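PDB 6KCW: alginate lyase from Chitinophaga sp. MD30, which cleaves alginate, probably by beta-elimination, as a bacterial member of polysaccharide lyase family 36. Local coordinates for residues L74-R79 / Y163-Y168; G89-F94 / T115-W120; F211-G216 / I230-L235. One frame throughout, in Å; residues are numbered along the deposited sequence.

Overall arrangement
The chain folds as two antiparallel sheets packed face to face. Interaction 1 joins neighbouring strands of one sheet, interaction 2 joins neighbouring strands of the other, and interaction 3 crosses between the sheets. Interactions 1 and 2 both rest on backbone hydrogen bonds, but their side chains differ. Interaction 1 carries a partly exposed row of aspartates and histidines on one face and an apolar row on the other. Interaction 2 is buried and pairs glycines with a tryptophan, next to a phosphate held by two basic residues. Interaction 3, in the core, uses side chains alone. Strand 228-241 neighbours strand 71-80 of interaction 1, and strand 206-215 neighbours strand 89-92 of interaction 2.

Interaction 1 (L74-R79 / Y163-Y168); sequences LDYDVR and YHVHVY
His166 ND1 donates to Asp75 OD1 at 2.7 Å, with an N-H...O angle of 166°. The oxygen lies in the plane of the His166 ring, while the donor sits above the carboxylate plane. The second oxygen, Asp75 OD2, meets His164 NE2. Their separation of 2.4 Å is very short for a hydrogen bond, so its exact length is doubtful. Ring and carboxylate are nearly coplanar there. His164 also reaches a second aspartate, for its ND1 donates to Asp77 OD1 at 2.7 Å. This bond is more bent. CG of His164 is anti to the backbone N (chi1 -172°), which turns it toward strand 74-79. Tyr76 O lies over one face of the His164 ring, toward the rim. An alanine at His164 would probably leave Asp75 OD2 and Asp77 OD1 without their ring donors and the Asp75 carboxylate freer to turn. Asp77 OD2 has a separate partner in Asn234.

The backbones form an antiparallel ladder. Leu74, Tyr76 and Val78 each exchange two bonds, with Val167, Val165 and Tyr163 respectively. Their side chains lie on the face away from the histidines. Val165 CB stands over the face of the Tyr76 ring, 3.8 Å from its centroid. Val165 CG2 also touches Val78 CG1 at 3.7 Å. Met118 and Phe94 of the opposing sheet pack on Tyr76, so this face belongs to the core between the sheets.

The two faces thus differ in chemistry. Aspartates and histidines alternate across the partly exposed side, where each acid has a histidine donor. Carboxylates at both ring nitrogens would probably stabilise a protonated His164, though the NE2 contact is too short to be sure of its geometry.

Interaction 2 (G89-F94 / T115-W120); sequences GGKVGF and TLRMMW. With PO4 (phosphate ion), chain B.
Trp120 lays its indole over the backbone of Gly89 and Gly90, and this is the tight part of the contact. Gly89 CA sits 3.6 Å from the centroid of the five-membered ring, over its face. Gly90 CA is 3.9 Å from the centroid of the six-membered ring. Trp120 CG lies between its own backbone N and carbonyl carbon (chi1 85°), and from there the indole lies across the glycines. A CB on Gly89 would clash with Trp120 O, and one on Gly90 would be tight against Trp120 CH2. Gly89 also has backbone angles that by themselves call for glycine. The backbones of Gly90 and Trp120 exchange two hydrogen bonds, both 3.1 Å between N and O. Met119 CB presses on Gly90 O at 3.1 Å. Further along, Val92 N donates to Met118 O, and Val92 CG1 touches Met118 CE.

The other side is looser and polar. Lys91 and Arg117 slant past each other, with Lys91 CG over one face of the guanidinium. Lys91 NZ and Arg117 NH2 are 4.6 Å apart. A phosphate ion, probably from the crystallisation liquor, spans them. Lys91 NZ donates to its O3 at 2.7 Å and is also bonded to Gly216 O. Arg117 NH2 reaches phosphate O1 at 3.2 Å, in the guanidinium plane and almost straight (170°). Tyr133 OH also holds the phosphate. Alginate is also anionic, so substrate may bind here, but this phosphate does not establish it. Arg117 NH1 is bonded to His212, and Trp120 NE1 to Trp86 O.

Strand 89-92 lies between strands 113-122 and 206-215, and strand 128-135 flanks 113-122 on its far side. The chain turns a corner at Gly93 and continues as strand 94-99, which pairs with the same two strands.

Interaction 3 (F211-G216 / I230-L235); sequences FHTFRG and IYYDNL. With CA (calcium ion), chain C.
The two facing sheets of this beta sandwich, the fold of the concanavalin clan, meet here through Phe211 and Thr213 on one side and Ile230 and Tyr232 on the other. Phe211 turns its edge to the face of Tyr232 in an offset edge-to-face pair. The ring planes are 79° apart and the centroids are separated by 5.1 Å. Between the two rings the nearest atoms are Phe211 CE1 and Tyr232 CE2, 3.4 Å apart, toward the rim of the tyrosine ring. CG of Phe211 is anti to its backbone N (chi1 -179°), and the ring beyond it extends toward the tyrosine.

Thr213 and Tyr232 meet tip to tip. Thr213 OG1 and Tyr232 OH share a hydrogen bond of 2.7 Å in which either could be the donor. The same phenol oxygen is also bonded to Gly93 N, so two groups hold this buried hydroxyl in place. The methyl of Thr213 is used as well, with CG2 lying 3.5 Å from Ile230 CD1.

Next along the strand, Asp233 points elsewhere, to a calcium ion. Both its oxygens bind the metal, OD1 at 2.5 Å and OD2 at 2.7 Å. Asn9, Asn11, Gly43 and two waters complete the site, which ties the N-terminal part of the chain to this strand.

Strand 206-215 pairs with 60-69 and, across its other edge, with 89-92 and 94-99. Strand 228-241 lies in the other sheet, where 71-80 and 44-49 are among its partners. Val78 of strand 71-80 packs against both Ile230 and Tyr232, and Phe94 stacks on Phe211.

Interaction 1 (L74-R79 / Y163-Y168)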
loop_
_atom_site.group_PDB
_atom_site.type_symbol
_atom_site.label_atom_id
_atom_site.label_comp_id
_atom_site.label_asym_id
_atom_site.label_seq_id
_atom_site.Cartn_x
_atom_site.Cartn_y
_atom_site.Cartn_z
ATOM N N LEU A 74 0.813 -1.659 10.555
ATOM C CA LEU A 74 -0.483 -1.015 10.389
ATOM C C LEU A 74 -1.534 -2.083 10.128
ATOM O O LEU A 74 -1.218 -3.237 9.821
ATOM C CB LEU A 74 -0.466 0.056 9.275
ATOM C CG LEU A 74 0.043 -0.217 7.857
ATOM C CD1 LEU A 74 -0.996 -0.963 7.019
ATOM C CD2 LEU A 74 0.404 1.094 7.189
ATOM N N ASP A 75 -2.791 -1.677 10.278
ATOM C CA ASP A 75 -3.958 -2.519 10.053
ATOM C C ASP A 75 -5.031 -1.675 9.384
ATOM O O ASP A 75 -5.179 -0.489 9.689
ATOM C CB ASP A 75 -4.538 -3.110 11.367
ATOM C CG ASP A 75 -3.812 -4.364 11.830
ATOM O OD1 ASP A 75 -2.743 -4.241 12.477
ATOM O OD2 ASP A 75 -4.311 -5.478 11.553
ATOM N N TYR A 76 -5.785 -2.295 8.488
ATOM C CA TYR A 76 -6.894 -1.628 7.825
ATOM C C TYR A 76 -7.754 -2.701 7.189
ATOM O O TYR A 76 -7.328 -3.851 7.025
ATOM C CB TYR A 76 -6.422 -0.623 6.763
ATOM C CG TYR A 76 -5.691 -1.262 5.599
ATOM C CD1 TYR A 76 -4.318 -1.443 5.641
ATOM C CD2 TYR A 76 -6.380 -1.698 4.472
ATOM C CE1 TYR A 76 -3.646 -2.025 4.587
ATOM C CE2 TYR A 76 -5.722 -2.294 3.432
ATOM C CZ TYR A 76 -4.352 -2.452 3.493
ATOM O OH TYR A 76 -3.680 -3.037 2.450
ATOM N N ASP A 77 -8.972 -2.313 6.842
ATOM C CA ASP A 77 -9.858 -3.156 6.062
ATOM C C ASP A 77 -9.977 -2.582 4.668
ATOM O O ASP A 77 -9.873 -1.369 4.468
ATOM C CB ASP A 77 -11.247 -3.265 6.696
ATOM C CG ASP A 77 -11.209 -3.985 8.011
ATOM O OD1 ASP A 77 -10.517 -5.025 8.085
ATOM O OD2 ASP A 77 -11.845 -3.502 8.971
ATOM N N VAL A 78 -10.190 -3.463 3.707
ATOM C CA VAL A 78 -10.314 -3.054 2.321
ATOM C C VAL A 78 -11.357 -3.938 1.663
ATOM O O VAL A 78 -11.459 -5.131 1.968
ATOM C CB VAL A 78 -8.957 -3.118 1.590
ATOM C CG1 VAL A 78 -8.316 -4.481 1.763
ATOM C CG2 VAL A 78 -9.143 -2.772 0.122
ATOM N N ARG A 79 -12.173 -3.329 0.804
ATOM C CA ARG A 79 -13.237 -4.010 0.084
ATOM C C ARG A 79 -13.283 -3.450 -1.328
ATOM O O ARG A 79 -13.296 -2.228 -1.506
ATOM C CB ARG A 79 -14.587 -3.801 0.778
ATOM C CG ARG A 79 -15.631 -4.871 0.493
ATOM C CD ARG A 79 -16.989 -4.242 0.215
ATOM N NE ARG A 79 -17.245 -3.088 1.070
ATOM C CZ ARG A 79 -17.986 -2.049 0.701
ATOM N NH1 ARG A 79 -18.526 -2.019 -0.517
ATOM N NH2 ARG A 79 -18.168 -1.031 1.537
ATOM N N TYR A 163 -11.624 -7.481 3.389
ATOM C CA TYR A 163 -10.397 -8.176 3.750
ATOM C C TYR A 163 -9.624 -7.327 4.748
ATOM O O TYR A 163 -9.317 -6.162 4.466
ATOM C CB TYR A 163 -9.556 -8.455 2.508
ATOM C CG TYR A 163 -10.212 -9.431 1.564
ATOM C CD1 TYR A 163 -10.079 -10.811 1.741
ATOM C CD2 TYR A 163 -10.973 -8.979 0.510
ATOM C CE1 TYR A 163 -10.693 -11.705 0.872
ATOM C CE2 TYR A 163 -11.583 -9.856 -0.359
ATOM C CZ TYR A 163 -11.444 -11.207 -0.185
ATOM O OH TYR A 163 -12.073 -12.043 -1.081
ATOM N N HIS A 164 -9.336 -7.895 5.921
ATOM C CA HIS A 164 -8.465 -7.212 6.867
ATOM C C HIS A 164 -7.010 -7.490 6.529
ATOM O O HIS A 164 -6.626 -8.644 6.306
ATOM C CB HIS A 164 -8.730 -7.633 8.308
ATOM C CG HIS A 164 -7.981 -6.799 9.300
ATOM N ND1 HIS A 164 -8.457 -5.592 9.767
ATOM C CD2 HIS A 164 -6.768 -6.969 9.875
ATOM C CE1 HIS A 164 -7.579 -5.064 10.600
ATOM N NE2 HIS A 164 -6.543 -5.879 10.682
ATOM N N VAL A 165 -6.204 -6.428 6.513
ATOM C CA VAL A 165 -4.790 -6.483 6.164
ATOM C C VAL A 165 -3.980 -6.005 7.362
ATOM O O VAL A 165 -4.240 -4.915 7.897
ATOM C CB VAL A 165 -4.493 -5.612 4.933
ATOM C CG1 VAL A 165 -3.097 -5.890 4.385
ATOM C CG2 VAL A 165 -5.573 -5.805 3.877
ATOM N N HIS A 166 -3.021 -6.826 7.791
ATOM C CA HIS A 166 -1.976 -6.437 8.731
ATOM C C HIS A 166 -0.627 -6.410 8.005
ATOM O O HIS A 166 -0.279 -7.359 7.287
ATOM C CB HIS A 166 -1.920 -7.405 9.921
ATOM C CG HIS A 166 -0.801 -7.124 10.872
ATOM N ND1 HIS A 166 -0.836 -6.083 11.775
ATOM C CD2 HIS A 166 0.398 -7.727 11.042
ATOM C CE1 HIS A 166 0.291 -6.063 12.465
ATOM N NE2 HIS A 166 1.060 -7.044 12.033
ATOM N N VAL A 167 0.123 -5.322 8.181
ATOM C CA VAL A 167 1.456 -5.177 7.607
ATOM C C VAL A 167 2.434 -4.892 8.738
ATOM O O VAL A 167 2.133 -4.107 9.642
ATOM C CB VAL A 167 1.500 -4.055 6.548
ATOM C CG1 VAL A 167 2.913 -3.584 6.321
ATOM C CG2 VAL A 167 0.862 -4.517 5.248
ATOM N N TYR A 168 3.590 -5.550 8.699
ATOM C CA TYR A 168 4.662 -5.357 9.668
ATOM C C TYR A 168 5.973 -5.239 8.911
ATOM O O TYR A 168 6.246 -6.049 8.016
ATOM C CB TYR A 168 4.748 -6.523 10.661
ATOM C CG TYR A 168 5.970 -6.482 11.560
ATOM C CD1 TYR A 168 6.224 -5.376 12.356
ATOM C CD2 TYR A 168 6.851 -7.557 11.633
ATOM C CE1 TYR A 168 7.323 -5.328 13.191
ATOM C CE2 TYR A 168 7.966 -7.518 12.468
ATOM C CZ TYR A 168 8.189 -6.395 13.249
ATOM O OH TYR A 168 9.286 -6.319 14.079
#

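Interaction 2 (G89-F94 / T115-W120)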
loop_
_atom_site.group_PDB
_atom_site.type_symbol
_atom_site.label_atom_id
_atom_site.label_comp_id
_atom_site.label_asym_id
_atom_site.label_seq_id
_atom_site.Cartn_x
_atom_site.Cartn_y
_atom_site.Cartn_z
ATOM N N GLY A 89 -4.617 -5.093 -12.695
ATOM C CA GLY A 89 -4.257 -5.009 -11.299
ATOM C C GLY A 89 -3.788 -3.615 -10.966
ATOM O O GLY A 89 -3.885 -2.695 -11.770
ATOM N N GLY A 90 -3.270 -3.456 -9.758
ATOM C CA GLY A 90 -2.773 -2.166 -9.337
ATOM C C GLY A 90 -2.426 -2.217 -7.864
ATOM O O GLY A 90 -2.485 -3.274 -7.235
ATOM N N LYS A 91 -2.086 -1.048 -7.327
ATOM C CA LYS A 91 -1.731 -0.900 -5.920
ATOM C C LYS A 91 -2.982 -0.621 -5.075
ATOM O O LYS A 91 -3.937 0.015 -5.529
ATOM C CB LYS A 91 -0.701 0.228 -5.746
ATOM C CG LYS A 91 0.761 -0.125 -6.108
ATOM C CD LYS A 91 0.917 -0.596 -7.562
ATOM C CE LYS A 91 2.366 -0.709 -8.015
ATOM N NZ LYS A 91 2.391 -1.420 -9.319
ATOM N N VAL A 92 -2.960 -1.095 -3.829
ATOM C CA VAL A 92 -4.112 -1.005 -2.935
ATOM C C VAL A 92 -3.608 -0.897 -1.501
ATOM O O VAL A 92 -2.574 -1.456 -1.148
ATOM C CB VAL A 92 -5.052 -2.226 -3.116
ATOM C CG1 VAL A 92 -4.332 -3.528 -2.771
ATOM C CG2 VAL A 92 -6.324 -2.073 -2.290
ATOM N N GLY A 93 -4.338 -0.153 -0.676
ATOM C CA GLY A 93 -4.113 -0.158 0.760
ATOM C C GLY A 93 -2.852 0.566 1.213
ATOM O O GLY A 93 -2.180 1.259 0.468
ATOM N N PHE A 94 -2.532 0.351 2.482
ATOM C CA PHE A 94 -1.531 1.122 3.200
ATOM C C PHE A 94 -0.265 0.300 3.389
ATOM O O PHE A 94 -0.325 -0.841 3.854
ATOM C CB PHE A 94 -2.090 1.571 4.551
ATOM C CG PHE A 94 -3.222 2.563 4.428
ATOM C CD1 PHE A 94 -4.512 2.131 4.187
ATOM C CD2 PHE A 94 -2.982 3.925 4.533
ATOM C CE1 PHE A 94 -5.550 3.043 4.066
ATOM C CE2 PHE A 94 -4.011 4.842 4.415
ATOM C CZ PHE A 94 -5.296 4.408 4.173
ATOM N N THR A 115 10.194 -0.246 -0.750
ATOM C CA THR A 115 8.832 -0.117 -0.232
ATOM C C THR A 115 8.222 -1.484 0.042
ATOM O O THR A 115 8.562 -2.483 -0.600
ATOM C CB THR A 115 7.875 0.617 -1.179
ATOM O OG1 THR A 115 7.968 0.044 -2.490
ATOM C CG2 THR A 115 8.157 2.107 -1.199
ATOM N N LEU A 116 7.289 -1.503 0.997
ATOM C CA LEU A 116 6.412 -2.636 1.260
ATOM C C LEU A 116 5.010 -2.138 0.907
ATOM O O LEU A 116 4.409 -1.379 1.670
ATOM C CB LEU A 116 6.528 -3.085 2.718
ATOM C CG LEU A 116 6.175 -4.506 3.200
ATOM C CD1 LEU A 116 6.371 -4.625 4.707
ATOM C CD2 LEU A 116 4.746 -4.899 2.815
ATOM N N ARG A 117 4.505 -2.528 -0.263
ATOM C CA ARG A 117 3.129 -2.241 -0.658
ATOM C C ARG A 117 2.448 -3.540 -1.068
ATOM O O ARG A 117 3.052 -4.620 -1.050
ATOM C CB ARG A 117 3.052 -1.212 -1.803
ATOM C CG ARG A 117 3.601 0.153 -1.437
ATOM C CD ARG A 117 3.718 1.078 -2.658
ATOM N NE ARG A 117 4.387 0.434 -3.778
ATOM C CZ ARG A 117 4.412 0.923 -5.013
ATOM N NH1 ARG A 117 3.817 2.074 -5.299
ATOM N NH2 ARG A 117 5.036 0.258 -5.970
ATOM N N MET A 118 1.171 -3.428 -1.440
ATOM C CA MET A 118 0.364 -4.582 -1.806
ATOM C C MET A 118 -0.413 -4.274 -3.076
ATOM O O MET A 118 -0.805 -3.127 -3.319
ATOM C CB MET A 118 -0.614 -4.986 -0.671
ATOM C CG MET A 118 -1.344 -6.320 -0.912
ATOM S SD MET A 118 -2.429 -6.855 0.436
ATOM C CE MET A 118 -3.729 -5.606 0.330
ATOM N N MET A 119 -0.634 -5.313 -3.881
ATOM C CA MET A 119 -1.373 -5.186 -5.127
ATOM C C MET A 119 -2.496 -6.209 -5.180
ATOM O O MET A 119 -2.472 -7.227 -4.486
ATOM C CB MET A 119 -0.481 -5.398 -6.353
ATOM C CG MET A 119 0.618 -4.394 -6.528
ATOM S SD MET A 119 1.430 -4.688 -8.109
ATOM C CE MET A 119 0.122 -4.485 -9.319
ATOM N N TRP A 120 -3.489 -5.922 -6.017
ATOM C CA TRP A 120 -4.311 -6.974 -6.588
ATOM C C TRP A 120 -3.825 -7.218 -8.015
ATOM O O TRP A 120 -3.140 -6.379 -8.609
ATOM C CB TRP A 120 -5.803 -6.619 -6.535
ATOM C CG TRP A 120 -6.283 -5.802 -7.670
ATOM C CD1 TRP A 120 -6.833 -6.260 -8.829
ATOM C CD2 TRP A 120 -6.274 -4.374 -7.764
ATOM N NE1 TRP A 120 -7.157 -5.205 -9.649
ATOM C CE2 TRP A 120 -6.821 -4.035 -9.020
ATOM C CE3 TRP A 120 -5.845 -3.347 -6.915
ATOM C CZ2 TRP A 120 -6.960 -2.711 -9.443
ATOM C CZ3 TRP A 120 -5.986 -2.034 -7.335
ATOM C CH2 TRP A 120 -6.541 -1.730 -8.588
HETATM P P PO4 B . 5.852 0.068 -10.027
HETATM O O1 PO4 B . 5.293 1.102 -9.083
HETATM O O2 PO4 B . 6.415 0.765 -11.247
HETATM O O3 PO4 B . 4.764 -0.851 -10.535
HETATM O O4 PO4 B . 6.985 -0.704 -9.335
#

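Interaction 3 (F211-G216 / I230-L235)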
loop_
_atom_site.group_PDB
_atom_site.type_symbol
_atom_site.label_atom_id
_atom_site.label_comp_id
_atom_site.label_asym_id
_atom_site.label_seq_id
_atom_site.Cartn_x
_atom_site.Cartn_y
_atom_site.Cartn_z
ATOM N N PHE A 211 -0.074 5.315 0.879
ATOM C CA PHE A 211 -1.502 5.089 0.644
ATOM C C PHE A 211 -1.693 5.173 -0.864
ATOM O O PHE A 211 -2.028 6.230 -1.407
ATOM C CB PHE A 211 -2.366 6.093 1.392
ATOM C CG PHE A 211 -3.836 5.884 1.191
ATOM C CD1 PHE A 211 -4.336 4.617 0.917
ATOM C CD2 PHE A 211 -4.725 6.953 1.259
ATOM C CE1 PHE A 211 -5.693 4.422 0.723
ATOM C CE2 PHE A 211 -6.084 6.764 1.067
ATOM C CZ PHE A 211 -6.567 5.499 0.793
ATOM N N HIS A 212 -1.447 4.056 -1.543
ATOM C CA HIS A 212 -1.461 4.010 -2.998
ATOM C C HIS A 212 -2.673 3.217 -3.466
ATOM O O HIS A 212 -2.819 2.036 -3.117
ATOM C CB HIS A 212 -0.163 3.405 -3.538
ATOM C CG HIS A 212 1.041 4.267 -3.308
ATOM N ND1 HIS A 212 2.271 3.985 -3.850
ATOM C CD2 HIS A 212 1.198 5.404 -2.591
ATOM C CE1 HIS A 212 3.139 4.908 -3.476
ATOM N NE2 HIS A 212 2.514 5.777 -2.706
ATOM N N THR A 213 -3.552 3.882 -4.226
ATOM C CA THR A 213 -4.701 3.257 -4.881
ATOM C C THR A 213 -4.669 3.689 -6.339
ATOM O O THR A 213 -5.169 4.766 -6.677
ATOM C CB THR A 213 -6.017 3.657 -4.241
ATOM O OG1 THR A 213 -5.936 3.485 -2.818
ATOM C CG2 THR A 213 -7.150 2.795 -4.792
ATOM N N PHE A 214 -4.075 2.861 -7.199
ATOM C CA PHE A 214 -3.999 3.192 -8.615
ATOM C C PHE A 214 -3.800 1.923 -9.431
ATOM O O PHE A 214 -3.334 0.896 -8.926
ATOM C CB PHE A 214 -2.887 4.206 -8.888
ATOM C CG PHE A 214 -1.488 3.679 -8.673
ATOM C CD1 PHE A 214 -0.908 3.687 -7.409
ATOM C CD2 PHE A 214 -0.729 3.225 -9.757
ATOM C CE1 PHE A 214 0.396 3.241 -7.228
ATOM C CE2 PHE A 214 0.565 2.767 -9.583
ATOM C CZ PHE A 214 1.132 2.776 -8.317
ATOM N N ARG A 215 -4.194 2.004 -10.699
ATOM C CA ARG A 215 -4.011 0.915 -11.644
ATOM C C ARG A 215 -2.630 1.004 -12.289
ATOM O O ARG A 215 -2.117 2.096 -12.549
ATOM C CB ARG A 215 -5.092 0.939 -12.724
ATOM C CG ARG A 215 -6.502 0.694 -12.225
ATOM C CD ARG A 215 -7.435 0.383 -13.386
ATOM N NE ARG A 215 -8.825 0.340 -12.966
ATOM C CZ ARG A 215 -9.474 -0.761 -12.592
ATOM N NH1 ARG A 215 -8.865 -1.943 -12.588
ATOM N NH2 ARG A 215 -10.740 -0.679 -12.224
ATOM N N GLY A 216 -2.032 -0.153 -12.545
ATOM C CA GLY A 216 -0.710 -0.209 -13.129
ATOM C C GLY A 216 0.345 -0.675 -12.146
ATOM O O GLY A 216 0.095 -0.707 -10.946
ATOM N N ILE A 230 -12.846 1.428 -4.506
ATOM C CA ILE A 230 -12.264 0.623 -3.440
ATOM C C ILE A 230 -12.566 1.322 -2.120
ATOM O O ILE A 230 -12.501 2.554 -2.029
ATOM C CB ILE A 230 -10.740 0.435 -3.639
ATOM C CG1 ILE A 230 -10.451 -0.307 -4.948
ATOM C CG2 ILE A 230 -10.109 -0.291 -2.454
ATOM C CD1 ILE A 230 -9.049 -0.128 -5.451
ATOM N N TYR A 231 -12.911 0.549 -1.099
ATOM C CA TYR A 231 -13.295 1.105 0.190
ATOM C C TYR A 231 -12.333 0.639 1.275
ATOM O O TYR A 231 -12.095 -0.563 1.426
ATOM C CB TYR A 231 -14.717 0.696 0.547
ATOM C CG TYR A 231 -15.768 1.020 -0.497
ATOM C CD1 TYR A 231 -15.993 0.169 -1.574
ATOM C CD2 TYR A 231 -16.554 2.158 -0.390
ATOM C CE1 TYR A 231 -16.969 0.451 -2.514
ATOM C CE2 TYR A 231 -17.531 2.442 -1.324
ATOM C CZ TYR A 231 -17.729 1.585 -2.377
ATOM O OH TYR A 231 -18.690 1.869 -3.304
ATOM N N TYR A 232 -11.798 1.589 2.036
ATOM C CA TYR A 232 -10.949 1.318 3.185
ATOM C C TYR A 232 -11.655 1.716 4.480
ATOM O O TYR A 232 -12.548 2.571 4.495
ATOM C CB TYR A 232 -9.613 2.067 3.061
ATOM C CG TYR A 232 -8.891 1.824 1.748
ATOM C CD1 TYR A 232 -8.169 0.652 1.534
ATOM C CD2 TYR A 232 -8.923 2.767 0.722
ATOM C CE1 TYR A 232 -7.505 0.429 0.337
ATOM C CE2 TYR A 232 -8.276 2.541 -0.471
ATOM C CZ TYR A 232 -7.564 1.370 -0.656
ATOM O OH TYR A 232 -6.911 1.136 -1.840
ATOM N N ASP A 233 -11.227 1.099 5.582
ATOM C CA ASP A 233 -11.803 1.392 6.887
ATOM C C ASP A 233 -10.827 0.978 7.982
ATOM O O ASP A 233 -9.965 0.112 7.782
ATOM C CB ASP A 233 -13.139 0.667 7.075
ATOM C CG ASP A 233 -14.051 1.366 8.062
ATOM O OD1 ASP A 233 -13.549 2.219 8.829
ATOM O OD2 ASP A 233 -15.267 1.060 8.060
ATOM N N ASN A 234 -10.975 1.619 9.145
ATOM C CA ASN A 234 -10.395 1.136 10.397
ATOM C C ASN A 234 -8.870 1.086 10.350
ATOM O O ASN A 234 -8.251 0.091 10.738
ATOM C CB ASN A 234 -10.970 -0.236 10.755
ATOM C CG ASN A 234 -12.467 -0.191 10.993
ATOM O OD1 ASN A 234 -12.957 0.663 11.723
ATOM N ND2 ASN A 234 -13.202 -1.103 10.366
ATOM N N LEU A 235 -8.258 2.183 9.903
ATOM C CA LEU A 235 -6.809 2.258 9.788
ATOM C C LEU A 235 -6.182 2.485 11.155
ATOM O O LEU A 235 -6.480 3.480 11.821
ATOM C CB LEU A 235 -6.404 3.387 8.841
ATOM C CG LEU A 235 -4.888 3.633 8.830
ATOM C CD1 LEU A 235 -4.128 2.464 8.197
ATOM C CD2 LEU A 235 -4.547 4.933 8.144
HETATM CA CA CA C . -15.695 3.224 9.558
HETATM O O HOH W 1 -17.694 2.558 9.867
HETATM O O HOH W 2 -15.107 1.707 11.675
#